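Local coordinates for protein 4,5-DOPA dioxygenase extradiol (Escherichia coli, PDB 2PW6) that opens the aromatic ring of L-DOPA between carbons 4 and 5 in vitro as a zinc-containing extradiol dioxygenase whose physiological substrate is unknown, at residues A[15-20]-A[161-166]; A[153-158]-A[238-243]; A[174-179]-A[195-200]; A[179-184]-A[260-265]. All blocks are in the same frame, centred on the assembly; numbering follows the deposited sequence.

Interaction 1 (A[15-20]-A[161-166])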
loop_
_atom_site.group_PDB
_atom_site.type_symbol
_atom_site.label_atom_id
_atom_site.label_comp_id
_atom_site.label_asym_id
_atom_site.label_seq_id
_atom_site.Cartn_x
_atom_site.Cartn_y
_atom_site.Cartn_z
HETATM N N MSE A 15 -22.944 -2.633 20.599
HETATM C CA MSE A 15 -22.140 -3.100 19.469
HETATM C C MSE A 15 -20.854 -3.758 19.940
HETATM O O MSE A 15 -20.270 -3.325 20.938
HETATM C CB MSE A 15 -21.818 -1.948 18.527
HETATM C CG MSE A 15 -23.013 -1.413 17.756
HETATM SE SE MSE A 15 -23.798 -2.683 16.512
HETATM C CE MSE A 15 -22.244 -3.253 15.485
ATOM N N PRO A 16 -20.430 -4.832 19.241
ATOM C CA PRO A 16 -19.113 -5.427 19.503
ATOM C C PRO A 16 -17.964 -4.580 18.917
ATOM O O PRO A 16 -18.175 -3.810 17.979
ATOM C CB PRO A 16 -19.196 -6.777 18.785
ATOM C CG PRO A 16 -20.145 -6.517 17.630
ATOM C CD PRO A 16 -21.165 -5.546 18.172
ATOM N N ALA A 17 -16.777 -4.703 19.503
ATOM C CA ALA A 17 -15.549 -4.218 18.877
ATOM C C ALA A 17 -14.711 -5.398 18.330
ATOM O O ALA A 17 -14.679 -6.494 18.898
ATOM C CB ALA A 17 -14.740 -3.354 19.845
ATOM N N LEU A 18 -14.056 -5.158 17.206
ATOM C CA LEU A 18 -13.357 -6.186 16.467
ATOM C C LEU A 18 -11.954 -5.758 16.094
ATOM O O LEU A 18 -11.767 -4.690 15.502
ATOM C CB LEU A 18 -14.116 -6.512 15.192
ATOM C CG LEU A 18 -15.089 -7.688 15.206
ATOM C CD1 LEU A 18 -16.171 -7.549 16.253
ATOM C CD2 LEU A 18 -15.709 -7.759 13.832
ATOM N N PHE A 19 -10.982 -6.586 16.475
ATOM C CA PHE A 19 -9.601 -6.508 15.966
ATOM C C PHE A 19 -9.395 -7.629 14.972
ATOM O O PHE A 19 -9.575 -8.780 15.308
ATOM C CB PHE A 19 -8.552 -6.638 17.091
ATOM C CG PHE A 19 -7.142 -6.738 16.572
ATOM C CD1 PHE A 19 -6.497 -5.620 16.072
ATOM C CD2 PHE A 19 -6.483 -7.987 16.514
ATOM C CE1 PHE A 19 -5.224 -5.705 15.574
ATOM C CE2 PHE A 19 -5.206 -8.089 16.004
ATOM C CZ PHE A 19 -4.570 -6.965 15.543
ATOM N N LEU A 20 -9.031 -7.307 13.746
ATOM C CA LEU A 20 -8.789 -8.336 12.768
ATOM C C LEU A 20 -7.313 -8.334 12.369
ATOM O O LEU A 20 -6.748 -7.277 12.081
ATOM C CB LEU A 20 -9.672 -8.173 11.517
ATOM C CG LEU A 20 -11.208 -8.303 11.504
ATOM C CD1 LEU A 20 -11.717 -9.299 12.533
ATOM C CD2 LEU A 20 -11.865 -6.949 11.744
ATOM N N ALA A 161 -17.799 4.058 25.094
ATOM C CA ALA A 161 -19.116 4.701 25.087
ATOM C C ALA A 161 -19.834 4.609 23.724
ATOM O O ALA A 161 -21.042 4.435 23.668
ATOM C CB ALA A 161 -19.015 6.180 25.565
ATOM N N LEU A 162 -19.108 4.719 22.625
ATOM C CA LEU A 162 -19.767 4.690 21.315
ATOM C C LEU A 162 -20.424 3.356 20.970
ATOM O O LEU A 162 -21.220 3.275 20.015
ATOM C CB LEU A 162 -18.808 5.072 20.210
ATOM C CG LEU A 162 -18.166 6.453 20.223
ATOM C CD1 LEU A 162 -17.038 6.437 19.213
ATOM C CD2 LEU A 162 -19.212 7.538 19.899
ATOM N N ARG A 163 -20.112 2.322 21.756
ATOM C CA ARG A 163 -20.638 0.995 21.497
ATOM C C ARG A 163 -22.131 0.880 21.842
ATOM O O ARG A 163 -22.853 0.085 21.239
ATOM C CB ARG A 163 -19.800 -0.062 22.210
ATOM C CG ARG A 163 -18.370 -0.199 21.656
ATOM C CD ARG A 163 -17.584 -1.240 22.437
ATOM N NE ARG A 163 -18.250 -2.547 22.391
ATOM C CZ ARG A 163 -18.211 -3.450 23.369
ATOM N NH1 ARG A 163 -17.506 -3.230 24.487
ATOM N NH2 ARG A 163 -18.877 -4.587 23.223
ATOM N N ASP A 164 -22.575 1.699 22.794
ATOM C CA ASP A 164 -23.993 1.838 23.154
ATOM C C ASP A 164 -24.748 2.864 22.264
ATOM O O ASP A 164 -25.950 3.071 22.435
ATOM C CB ASP A 164 -24.102 2.248 24.624
ATOM C CG ASP A 164 -23.494 1.224 25.574
ATOM O OD1 ASP A 164 -23.669 0.017 25.337
ATOM O OD2 ASP A 164 -22.856 1.626 26.574
ATOM N N GLU A 165 -24.044 3.486 21.315
ATOM C CA GLU A 165 -24.645 4.450 20.389
ATOM C C GLU A 165 -24.737 3.923 18.962
ATOM O O GLU A 165 -24.777 4.714 18.021
ATOM C CB GLU A 165 -23.874 5.770 20.401
ATOM C CG GLU A 165 -23.884 6.463 21.752
ATOM C CD GLU A 165 -22.912 7.617 21.857
ATOM O OE1 GLU A 165 -22.530 8.204 20.818
ATOM O OE2 GLU A 165 -22.538 7.951 23.002
ATOM N N GLY A 166 -24.779 2.597 18.813
ATOM C CA GLY A 166 -24.904 1.931 17.502
ATOM C C GLY A 166 -23.630 1.848 16.662
ATOM O O GLY A 166 -23.697 1.620 15.437
#

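Interaction 2 (A[153-158]-A[238-243])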
loop_
_atom_site.group_PDB
_atom_site.type_symbol
_atom_site.label_atom_id
_atom_site.label_comp_id
_atom_site.label_asym_id
_atom_site.label_seq_id
_atom_site.Cartn_x
_atom_site.Cartn_y
_atom_site.Cartn_z
ATOM N N PHE A 153 -4.336 2.182 24.745
ATOM C CA PHE A 153 -5.322 1.426 25.540
ATOM C C PHE A 153 -6.393 2.371 26.124
ATOM O O PHE A 153 -7.589 2.073 26.045
ATOM C CB PHE A 153 -4.650 0.590 26.656
ATOM C CG PHE A 153 -5.614 -0.316 27.425
ATOM C CD1 PHE A 153 -5.802 -1.635 27.045
ATOM C CD2 PHE A 153 -6.315 0.159 28.529
ATOM C CE1 PHE A 153 -6.680 -2.467 27.749
ATOM C CE2 PHE A 153 -7.215 -0.651 29.224
ATOM C CZ PHE A 153 -7.382 -1.979 28.830
ATOM N N GLU A 154 -5.963 3.481 26.728
ATOM C CA GLU A 154 -6.912 4.507 27.212
ATOM C C GLU A 154 -7.865 5.018 26.125
ATOM O O GLU A 154 -9.027 5.276 26.420
ATOM C CB GLU A 154 -6.222 5.688 27.908
ATOM C CG GLU A 154 -5.531 5.370 29.242
ATOM C CD GLU A 154 -6.439 4.796 30.344
ATOM O OE1 GLU A 154 -7.683 4.670 30.156
ATOM O OE2 GLU A 154 -5.869 4.459 31.414
HETATM N N MSE A 155 -7.372 5.131 24.887
HETATM C CA MSE A 155 -8.209 5.452 23.711
HETATM C C MSE A 155 -9.417 4.538 23.528
HETATM O O MSE A 155 -10.525 5.015 23.290
HETATM C CB MSE A 155 -7.396 5.428 22.421
HETATM C CG MSE A 155 -6.430 6.566 22.270
HETATM SE SE MSE A 155 -7.381 8.319 22.126
HETATM C CE MSE A 155 -8.018 8.153 20.274
ATOM N N GLY A 156 -9.197 3.229 23.605
ATOM C CA GLY A 156 -10.299 2.277 23.533
ATOM C C GLY A 156 -11.218 2.356 24.738
ATOM O O GLY A 156 -12.386 2.002 24.654
ATOM N N ARG A 157 -10.682 2.802 25.873
ATOM C CA ARG A 157 -11.499 3.069 27.044
ATOM C C ARG A 157 -12.492 4.220 26.760
ATOM O O ARG A 157 -13.657 4.160 27.150
ATOM C CB ARG A 157 -10.600 3.421 28.245
ATOM C CG ARG A 157 -9.993 2.253 28.972
ATOM C CD ARG A 157 -11.026 1.680 29.909
ATOM N NE ARG A 157 -10.829 0.256 30.194
ATOM C CZ ARG A 157 -10.091 -0.214 31.197
ATOM N NH1 ARG A 157 -9.428 0.612 32.008
ATOM N NH2 ARG A 157 -10.003 -1.524 31.391
ATOM N N LYS A 158 -12.025 5.265 26.084
ATOM C CA LYS A 158 -12.903 6.371 25.662
ATOM C C LYS A 158 -13.847 5.963 24.537
ATOM O O LYS A 158 -15.008 6.368 24.531
ATOM C CB LYS A 158 -12.091 7.576 25.214
ATOM C CG LYS A 158 -11.194 8.153 26.268
ATOM C CD LYS A 158 -10.220 9.102 25.608
ATOM C CE LYS A 158 -9.683 10.088 26.611
ATOM N NZ LYS A 158 -8.677 9.466 27.494
ATOM N N LEU A 238 -5.085 -3.454 18.416
ATOM C CA LEU A 238 -5.706 -4.360 19.358
ATOM C C LEU A 238 -6.026 -3.682 20.687
ATOM O O LEU A 238 -7.001 -4.007 21.331
ATOM C CB LEU A 238 -4.790 -5.592 19.602
ATOM C CG LEU A 238 -5.219 -6.570 20.711
ATOM C CD1 LEU A 238 -6.573 -7.128 20.431
ATOM C CD2 LEU A 238 -4.213 -7.709 20.928
ATOM N N LEU A 239 -5.160 -2.772 21.111
ATOM C CA LEU A 239 -5.340 -2.075 22.362
ATOM C C LEU A 239 -6.570 -1.168 22.309
ATOM O O LEU A 239 -7.238 -1.006 23.315
ATOM C CB LEU A 239 -4.071 -1.294 22.700
ATOM C CG LEU A 239 -2.838 -2.216 22.912
ATOM C CD1 LEU A 239 -1.666 -1.417 23.469
ATOM C CD2 LEU A 239 -3.153 -3.460 23.827
ATOM N N TYR A 240 -6.862 -0.592 21.137
ATOM C CA TYR A 240 -8.082 0.182 20.920
ATOM C C TYR A 240 -9.291 -0.693 21.215
ATOM O O TYR A 240 -10.211 -0.271 21.920
ATOM C CB TYR A 240 -8.127 0.769 19.494
ATOM C CG TYR A 240 -7.197 1.949 19.331
ATOM C CD1 TYR A 240 -5.807 1.771 19.242
ATOM C CD2 TYR A 240 -7.705 3.265 19.289
ATOM C CE1 TYR A 240 -4.936 2.878 19.099
ATOM C CE2 TYR A 240 -6.848 4.372 19.148
ATOM C CZ TYR A 240 -5.466 4.173 19.056
ATOM O OH TYR A 240 -4.643 5.282 18.937
ATOM N N VAL A 241 -9.264 -1.928 20.716
ATOM C CA VAL A 241 -10.325 -2.905 20.975
ATOM C C VAL A 241 -10.318 -3.345 22.438
ATOM O O VAL A 241 -11.351 -3.276 23.108
ATOM C CB VAL A 241 -10.206 -4.120 20.036
ATOM C CG1 VAL A 241 -11.147 -5.220 20.467
ATOM C CG2 VAL A 241 -10.455 -3.704 18.582
ATOM N N LEU A 242 -9.168 -3.772 22.962
ATOM C CA LEU A 242 -9.121 -4.195 24.373
ATOM C C LEU A 242 -9.494 -3.099 25.356
ATOM O O LEU A 242 -10.117 -3.374 26.385
ATOM C CB LEU A 242 -7.761 -4.766 24.767
ATOM C CG LEU A 242 -7.347 -6.178 24.369
ATOM C CD1 LEU A 242 -6.102 -6.516 25.185
ATOM C CD2 LEU A 242 -8.465 -7.232 24.554
ATOM N N GLY A 243 -9.088 -1.865 25.070
ATOM C CA GLY A 243 -9.483 -0.704 25.895
ATOM C C GLY A 243 -11.002 -0.614 26.086
ATOM O O GLY A 243 -11.462 -0.167 27.123
#

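Interaction 3 (A[174-179]-A[195-200]). With ZN (zinc ion), chain D.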
loop_
_atom_site.group_PDB
_atom_site.type_symbol
_atom_site.label_atom_id
_atom_site.label_comp_id
_atom_site.label_asym_id
_atom_site.label_seq_id
_atom_site.Cartn_x
_atom_site.Cartn_y
_atom_site.Cartn_z
ATOM N N ASN A 174 -2.006 -6.657 13.085
ATOM C CA ASN A 174 -1.322 -7.987 13.189
ATOM C C ASN A 174 -0.466 -7.964 14.438
ATOM O O ASN A 174 0.489 -7.157 14.535
ATOM C CB ASN A 174 -0.388 -8.309 11.979
ATOM C CG ASN A 174 -1.131 -8.554 10.649
ATOM O OD1 ASN A 174 -0.941 -7.792 9.671
ATOM N ND2 ASN A 174 -1.906 -9.655 10.568
ATOM N N VAL A 175 -0.802 -8.814 15.409
ATOM C CA VAL A 175 -0.065 -8.879 16.660
ATOM C C VAL A 175 1.385 -9.444 16.510
ATOM O O VAL A 175 2.257 -9.195 17.389
ATOM C CB VAL A 175 -0.853 -9.635 17.749
ATOM C CG1 VAL A 175 -2.260 -9.063 17.866
ATOM C CG2 VAL A 175 -0.889 -11.165 17.464
ATOM N N VAL A 176 1.651 -10.134 15.396
ATOM C CA VAL A 176 3.034 -10.460 14.976
ATOM C C VAL A 176 3.282 -9.973 13.570
ATOM O O VAL A 176 2.564 -10.358 12.620
ATOM C CB VAL A 176 3.410 -12.021 15.020
ATOM C CG1 VAL A 176 4.888 -12.222 14.657
ATOM C CG2 VAL A 176 3.085 -12.652 16.368
ATOM N N HIS A 177 4.320 -9.152 13.410
ATOM C CA HIS A 177 4.458 -8.471 12.152
ATOM C C HIS A 177 5.866 -8.008 11.889
ATOM O O HIS A 177 6.209 -6.834 12.109
ATOM C CB HIS A 177 3.456 -7.279 12.055
ATOM C CG HIS A 177 3.453 -6.613 10.712
ATOM N ND1 HIS A 177 4.476 -5.773 10.295
ATOM C CD2 HIS A 177 2.586 -6.719 9.672
ATOM C CE1 HIS A 177 4.183 -5.334 9.076
ATOM N NE2 HIS A 177 3.058 -5.907 8.671
ATOM N N ASN A 178 6.668 -8.921 11.362
ATOM C CA ASN A 178 8.050 -8.635 11.023
ATOM C C ASN A 178 8.211 -9.165 9.625
ATOM O O ASN A 178 8.206 -10.376 9.434
ATOM C CB ASN A 178 9.021 -9.306 12.011
ATOM C CG ASN A 178 10.471 -8.812 11.843
ATOM O OD1 ASN A 178 10.892 -8.526 10.741
ATOM N ND2 ASN A 178 11.206 -8.671 12.952
ATOM N N LEU A 179 8.268 -8.254 8.643
ATOM C CA LEU A 179 8.304 -8.638 7.212
ATOM C C LEU A 179 9.704 -9.030 6.746
ATOM O O LEU A 179 9.883 -9.574 5.666
ATOM C CB LEU A 179 7.683 -7.541 6.316
ATOM C CG LEU A 179 6.186 -7.273 6.641
ATOM C CD1 LEU A 179 5.562 -6.361 5.656
ATOM C CD2 LEU A 179 5.391 -8.553 6.689
ATOM N N THR A 195 4.952 -18.094 17.566
ATOM C CA THR A 195 3.927 -18.810 18.361
ATOM C C THR A 195 4.052 -18.429 19.821
ATOM O O THR A 195 3.045 -18.174 20.506
ATOM C CB THR A 195 4.048 -20.362 18.205
ATOM O OG1 THR A 195 3.663 -20.747 16.879
ATOM C CG2 THR A 195 3.149 -21.081 19.178
ATOM N N SER A 196 5.293 -18.394 20.310
ATOM C CA SER A 196 5.553 -17.889 21.664
ATOM C C SER A 196 4.857 -16.514 21.929
ATOM O O SER A 196 4.012 -16.410 22.824
ATOM C CB SER A 196 7.062 -17.802 21.945
ATOM O OG SER A 196 7.310 -17.567 23.321
ATOM N N PHE A 197 5.202 -15.474 21.157
ATOM C CA PHE A 197 4.629 -14.131 21.425
ATOM C C PHE A 197 3.120 -14.127 21.266
ATOM O O PHE A 197 2.409 -13.567 22.096
ATOM C CB PHE A 197 5.259 -13.020 20.590
ATOM C CG PHE A 197 4.729 -11.630 20.933
ATOM C CD1 PHE A 197 5.252 -10.920 22.013
ATOM C CD2 PHE A 197 3.698 -11.044 20.169
ATOM C CE1 PHE A 197 4.752 -9.629 22.334
ATOM C CE2 PHE A 197 3.206 -9.770 20.474
ATOM C CZ PHE A 197 3.728 -9.061 21.563
ATOM N N ASN A 198 2.638 -14.797 20.228
ATOM C CA ASN A 198 1.209 -14.903 19.962
ATOM C C ASN A 198 0.410 -15.488 21.126
ATOM O O ASN A 198 -0.670 -14.983 21.477
ATOM C CB ASN A 198 0.985 -15.726 18.701
ATOM C CG ASN A 198 -0.343 -15.432 18.039
ATOM O OD1 ASN A 198 -0.545 -14.347 17.457
ATOM N ND2 ASN A 198 -1.252 -16.398 18.093
ATOM N N GLU A 199 0.957 -16.543 21.740
ATOM C CA GLU A 199 0.305 -17.215 22.864
ATOM C C GLU A 199 0.262 -16.348 24.118
ATOM O O GLU A 199 -0.694 -16.400 24.863
ATOM C CB GLU A 199 0.969 -18.591 23.138
ATOM C CG GLU A 199 0.773 -19.610 21.982
ATOM C CD GLU A 199 -0.688 -19.946 21.715
ATOM O OE1 GLU A 199 -1.488 -20.009 22.670
ATOM O OE2 GLU A 199 -1.053 -20.152 20.541
ATOM N N TYR A 200 1.313 -15.573 24.347
ATOM C CA TYR A 200 1.346 -14.533 25.371
ATOM C C TYR A 200 0.278 -13.454 25.131
ATOM O O TYR A 200 -0.244 -12.875 26.091
ATOM C CB TYR A 200 2.730 -13.892 25.382
ATOM C CG TYR A 200 2.901 -12.660 26.248
ATOM C CD1 TYR A 200 2.913 -12.755 27.649
ATOM C CD2 TYR A 200 3.091 -11.397 25.672
ATOM C CE1 TYR A 200 3.098 -11.629 28.453
ATOM C CE2 TYR A 200 3.279 -10.255 26.473
ATOM C CZ TYR A 200 3.282 -10.379 27.860
ATOM O OH TYR A 200 3.479 -9.258 28.663
HETATM ZN ZN ZN D . 6.101 -4.798 11.071
#

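Interaction 4 (A[179-184]-A[260-265])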
loop_
_atom_site.group_PDB
_atom_site.type_symbol
_atom_site.label_atom_id
_atom_site.label_comp_id
_atom_site.label_asym_id
_atom_site.label_seq_id
_atom_site.Cartn_x
_atom_site.Cartn_y
_atom_site.Cartn_z
ATOM N N LEU A 179 8.268 -8.254 8.643
ATOM C CA LEU A 179 8.304 -8.638 7.212
ATOM C C LEU A 179 9.704 -9.030 6.746
ATOM O O LEU A 179 9.883 -9.574 5.666
ATOM C CB LEU A 179 7.683 -7.541 6.316
ATOM C CG LEU A 179 6.186 -7.273 6.641
ATOM C CD1 LEU A 179 5.562 -6.361 5.656
ATOM C CD2 LEU A 179 5.391 -8.553 6.689
ATOM N N ARG A 180 10.692 -8.753 7.586
ATOM C CA ARG A 180 12.031 -9.279 7.380
ATOM C C ARG A 180 12.151 -10.776 7.670
ATOM O O ARG A 180 13.143 -11.374 7.289
ATOM C CB ARG A 180 13.010 -8.573 8.283
ATOM C CG ARG A 180 13.116 -7.114 8.078
ATOM C CD ARG A 180 13.729 -6.619 9.342
ATOM N NE ARG A 180 13.813 -5.187 9.377
ATOM C CZ ARG A 180 13.851 -4.473 10.492
ATOM N NH1 ARG A 180 13.809 -5.065 11.696
ATOM N NH2 ARG A 180 13.929 -3.153 10.383
ATOM N N THR A 181 11.186 -11.358 8.392
ATOM C CA THR A 181 11.206 -12.792 8.674
ATOM C C THR A 181 10.150 -13.549 7.908
ATOM O O THR A 181 10.019 -14.760 8.077
ATOM C CB THR A 181 10.972 -13.108 10.152
ATOM O OG1 THR A 181 9.638 -12.736 10.507
ATOM C CG2 THR A 181 11.983 -12.393 11.047
ATOM N N VAL A 182 9.363 -12.848 7.092
ATOM C CA VAL A 182 8.228 -13.490 6.432
ATOM C C VAL A 182 8.736 -14.418 5.332
ATOM O O VAL A 182 9.612 -14.044 4.555
ATOM C CB VAL A 182 7.154 -12.453 5.952
ATOM C CG1 VAL A 182 6.272 -13.025 4.894
ATOM C CG2 VAL A 182 6.289 -12.026 7.139
ATOM N N LYS A 183 8.220 -15.645 5.309
ATOM C CA LYS A 183 8.594 -16.595 4.265
ATOM C C LYS A 183 7.479 -16.710 3.237
ATOM O O LYS A 183 6.543 -17.500 3.385
ATOM C CB LYS A 183 9.118 -17.950 4.801
ATOM C CG LYS A 183 8.280 -18.656 5.830
ATOM C CD LYS A 183 9.104 -19.755 6.505
ATOM C CE LYS A 183 8.244 -20.697 7.349
ATOM N NZ LYS A 183 9.115 -21.646 8.114
ATOM N N TRP A 184 7.629 -15.885 2.197
ATOM C CA TRP A 184 6.614 -15.644 1.178
ATOM C C TRP A 184 6.269 -16.896 0.362
ATOM O O TRP A 184 5.130 -17.011 -0.100
ATOM C CB TRP A 184 7.018 -14.486 0.249
ATOM C CG TRP A 184 7.454 -13.200 0.944
ATOM C CD1 TRP A 184 8.745 -12.788 1.174
ATOM C CD2 TRP A 184 6.610 -12.158 1.467
ATOM N NE1 TRP A 184 8.755 -11.565 1.812
ATOM C CE2 TRP A 184 7.463 -11.155 2.006
ATOM C CE3 TRP A 184 5.217 -11.969 1.535
ATOM C CZ2 TRP A 184 6.967 -9.984 2.610
ATOM C CZ3 TRP A 184 4.725 -10.812 2.132
ATOM C CH2 TRP A 184 5.604 -9.832 2.660
HETATM N N MSE A 260 2.901 -17.656 6.801
HETATM C CA MSE A 260 4.260 -17.375 6.336
HETATM C C MSE A 260 5.298 -17.255 7.447
HETATM O O MSE A 260 6.206 -16.432 7.356
HETATM C CB MSE A 260 4.262 -16.143 5.444
HETATM C CG MSE A 260 3.374 -16.318 4.210
HETATM SE SE MSE A 260 3.184 -14.681 3.164
HETATM C CE MSE A 260 1.953 -13.736 4.336
ATOM N N GLY A 261 5.134 -18.074 8.491
ATOM C CA GLY A 261 6.054 -18.132 9.610
ATOM C C GLY A 261 5.876 -17.064 10.678
ATOM O O GLY A 261 5.983 -17.361 11.865
ATOM N N SER A 262 5.627 -15.816 10.285
ATOM C CA SER A 262 5.459 -14.782 11.320
ATOM C C SER A 262 4.290 -13.790 11.167
ATOM O O SER A 262 4.108 -12.960 12.029
ATOM C CB SER A 262 6.773 -14.027 11.567
ATOM O OG SER A 262 7.236 -13.536 10.346
ATOM N N LEU A 263 3.499 -13.872 10.106
ATOM C CA LEU A 263 2.309 -13.023 10.022
ATOM C C LEU A 263 1.168 -13.561 10.884
ATOM O O LEU A 263 0.442 -14.458 10.462
ATOM C CB LEU A 263 1.871 -12.847 8.570
ATOM C CG LEU A 263 0.903 -11.703 8.232
ATOM C CD1 LEU A 263 1.439 -10.286 8.643
ATOM C CD2 LEU A 263 0.663 -11.736 6.764
ATOM N N SER A 264 0.989 -13.012 12.087
ATOM C CA SER A 264 -0.143 -13.478 12.903
ATOM C C SER A 264 -1.532 -12.928 12.499
ATOM O O SER A 264 -1.712 -11.730 12.228
ATOM C CB SER A 264 0.085 -13.338 14.395
ATOM O OG SER A 264 -1.064 -13.832 15.071
HETATM N N MSE A 265 -2.490 -13.851 12.447
HETATM C CA MSE A 265 -3.807 -13.589 11.878
HETATM C C MSE A 265 -4.844 -13.609 12.984
HETATM O O MSE A 265 -6.051 -13.624 12.729
HETATM C CB MSE A 265 -4.159 -14.618 10.788
HETATM C CG MSE A 265 -3.418 -14.525 9.458
HETATM SE SE MSE A 265 -3.286 -12.767 8.541
HETATM C CE MSE A 265 -3.759 -13.262 6.733
#

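Interaction 1 (A[15-20]-A[161-166])
Met15 and Arg163 join the starts of two neighbouring parallel strands of the central mixed sheet. Met15 lies just before strand 17-21. Arg163 lies in the loop between helix 149-159 and strand 167-173. The backbone bond runs from Met15 N to Arg163 O, 2.8 Å long and almost straight at 178°. The side chain of Arg163 makes the return link. Its aliphatic part passes by Met15 O, and a bend at chi3 (58°) brings NE round to that oxygen. NE donates to Met15 O at 2.6 Å, with the oxygen at the edge of the guanidinium and a little out of its plane. NH2 of Arg163 adds a weak bond to Met15 O at 3.0 Å. The same NH2 forms a salt bridge with Glu249. On the other side of the contact, CG of Met15, a selenomethionine, packs on Gly166 C at 3.5 Å. CB of Ala17 lies 4.4 Å from Arg163 CD. An alanine in place of Arg163 would probably leave Met15 O without its two side-chain donors and Glu249 without its mate, while the backbone bond could remain. Met15 thus has both its N and its O engaged by one residue. A buried carbonyl oxygen is gripped by two N-H groups, and Glu249 is likely to balance the guanidinium charge in this buried setting.

Interaction 2 (A[153-158]-A[238-243])
Phe153 of helix 149-159 lays one face of its ring over Gly243 of helix 236-243. Gly243 CA sits above the ring centre, 3.8 Å from the centroid, in a CH-pi contact. CG of Phe153 is anti to the backbone N (chi1 -175°), on the side where the ring meets Gly243. Its CE1 also touches Leu242 CB at 3.9 Å. Within the same helix, the rim of the ring at CE2 stands over the centre of the Arg157 guanidinium face. Arg157 NE makes a weak hydrogen bond to Gly243 O at 3.2 Å. At the other end of the contact, Met155 and Tyr240 lie side by side and point the same way. Met155 CB meets Tyr240 CE2 at 3.5 Å, at an oblique approach to the ring. The Tyr240 hydroxyl is hydrogen-bonded to His152.

Between these pairs the two backbones come very close. The short helical segments cross at -45° with axes 6.3 Å apart. Gly156 CA and Gly243 CA are only 3.9 Å apart, and a CB on either would clash. Gly156 CA also makes a CA-H...O contact to Tyr240 O at 3.0 Å. An alanine at Phe153 would probably open a gap over Gly243 and beside Leu242, and leave the Arg157 guanidinium freer to turn. Through this close glycine crossing, helix 236-243, itself packed on strands 17-21 and 268-270, meets helix 149-159. Apart from the weak arginine bond, the segments meet by backbone CH groups directed at carbonyl oxygens and an aromatic face, and by apolar packing.

Interaction 3 (A[174-179]-A[195-200])
Val175 and Val176 make a small buried packing contact with Phe197 and Asn198, where the loop after strand 167-173 meets helix 192-202. No hydrogen bond joins the two segments. Val175 CG2 touches Asn198 OD1 at 3.2 Å, and the two side chains cross at about a right angle. CG2, set between the backbone N and the carbonyl carbon of Val175, is the methyl that faces OD1. Asn198 OD1 has its polar partner elsewhere, in a hydrogen bond with Ser264. The side chains of Val176 and Phe197 pass alongside one another, pointing opposite ways. The methyl CG2 of Val176 comes to the edge of the Phe197 ring, 4.2 Å from CD2. It is also 4.2 Å from Asn198 OD1, so this one methyl meets both helix residues. Val175 O approaches Phe197 CE2 obliquely at 3.3 Å. Both valines therefore point their side chains at the helix, and Phe197 and Asn198 receive them with a ring edge and an amide oxygen.

The same loop goes straight on into a metal site. His177 binds a zinc ion through ND1 at 2.0 Å and through its own O at 2.3 Å, so ring and backbone hold the metal together. The His177 ring is stacked with that of His234, and its NE2 is hydrogen-bonded to Asp86 of the second subunit.

Helix 192-202 thus covers the valine side of a metal-binding loop, with Ser264 of strand 263-264 touching both valines and Ser228 of helix 225-228 touching Val176 and Phe197.

Interaction 4 (A[179-184]-A[260-265])
Met260, a selenomethionine, packs its side chain against residues 182-184. Its CB lies 3.4 Å from Lys183 O and also touches Val182 CG1. CG comes next, 3.5 Å from the same Lys183 O. SE then reaches Trp184 CE3 at 3.8 Å and Val182 CG1 at 3.9 Å. Met260 SE meets the six-membered ring of Trp184 obliquely, 56° off its normal, in a Met-aromatic contact. Val182 CG1 itself sits over the centre of one face of the Trp184 ring, so selenium, valine methyl and indole pack together. Trp184 also meets Trp124 of the second subunit.

The backbone of Met260 pairs as well: Lys183 N donates to Met260 O at 3.0 Å, almost straight at 177°. Further on, the hydroxyls of Thr181 OG1 and Ser262 OG are hydrogen-bonded at a short 2.5 Å. The amine of Lys183 turns to a salt bridge with Asp187.

Residues 260-262 link the two strands of a small antiparallel sheet, 258-259 and 263-264. Ser262 and Leu263 both face Glu259, which is a classic beta bulge. Leu263 lies close to the zinc-binding His177, so the loop 179-184 is fastened to a hairpin beside the metal site.

Interactions 1 and 2 lie together, with centres about 11 Å apart. Ala17, Leu18 and Phe19 of strand 17-21 pack on Val241 and Leu238 of helix 236-243, so this helix joins the sheet to helix 149-159. Interactions 3 and 4 lie across the chain's centre from interaction 1, with centres about 25 and 30 Å from its own and about 9 Å from each other. They share Leu179, and Asn174 and Asn198 both reach Ser264. Phe19 and Leu238 touch Val175, linking the two groups. Along the chain, interaction 1 crosses interaction 2 and closes before interactions 3 and 4 open. Interaction 3 is nested inside interaction 2, whereas interactions 2 and 4 cross. The core packing thus continues toward the zinc-binding loop.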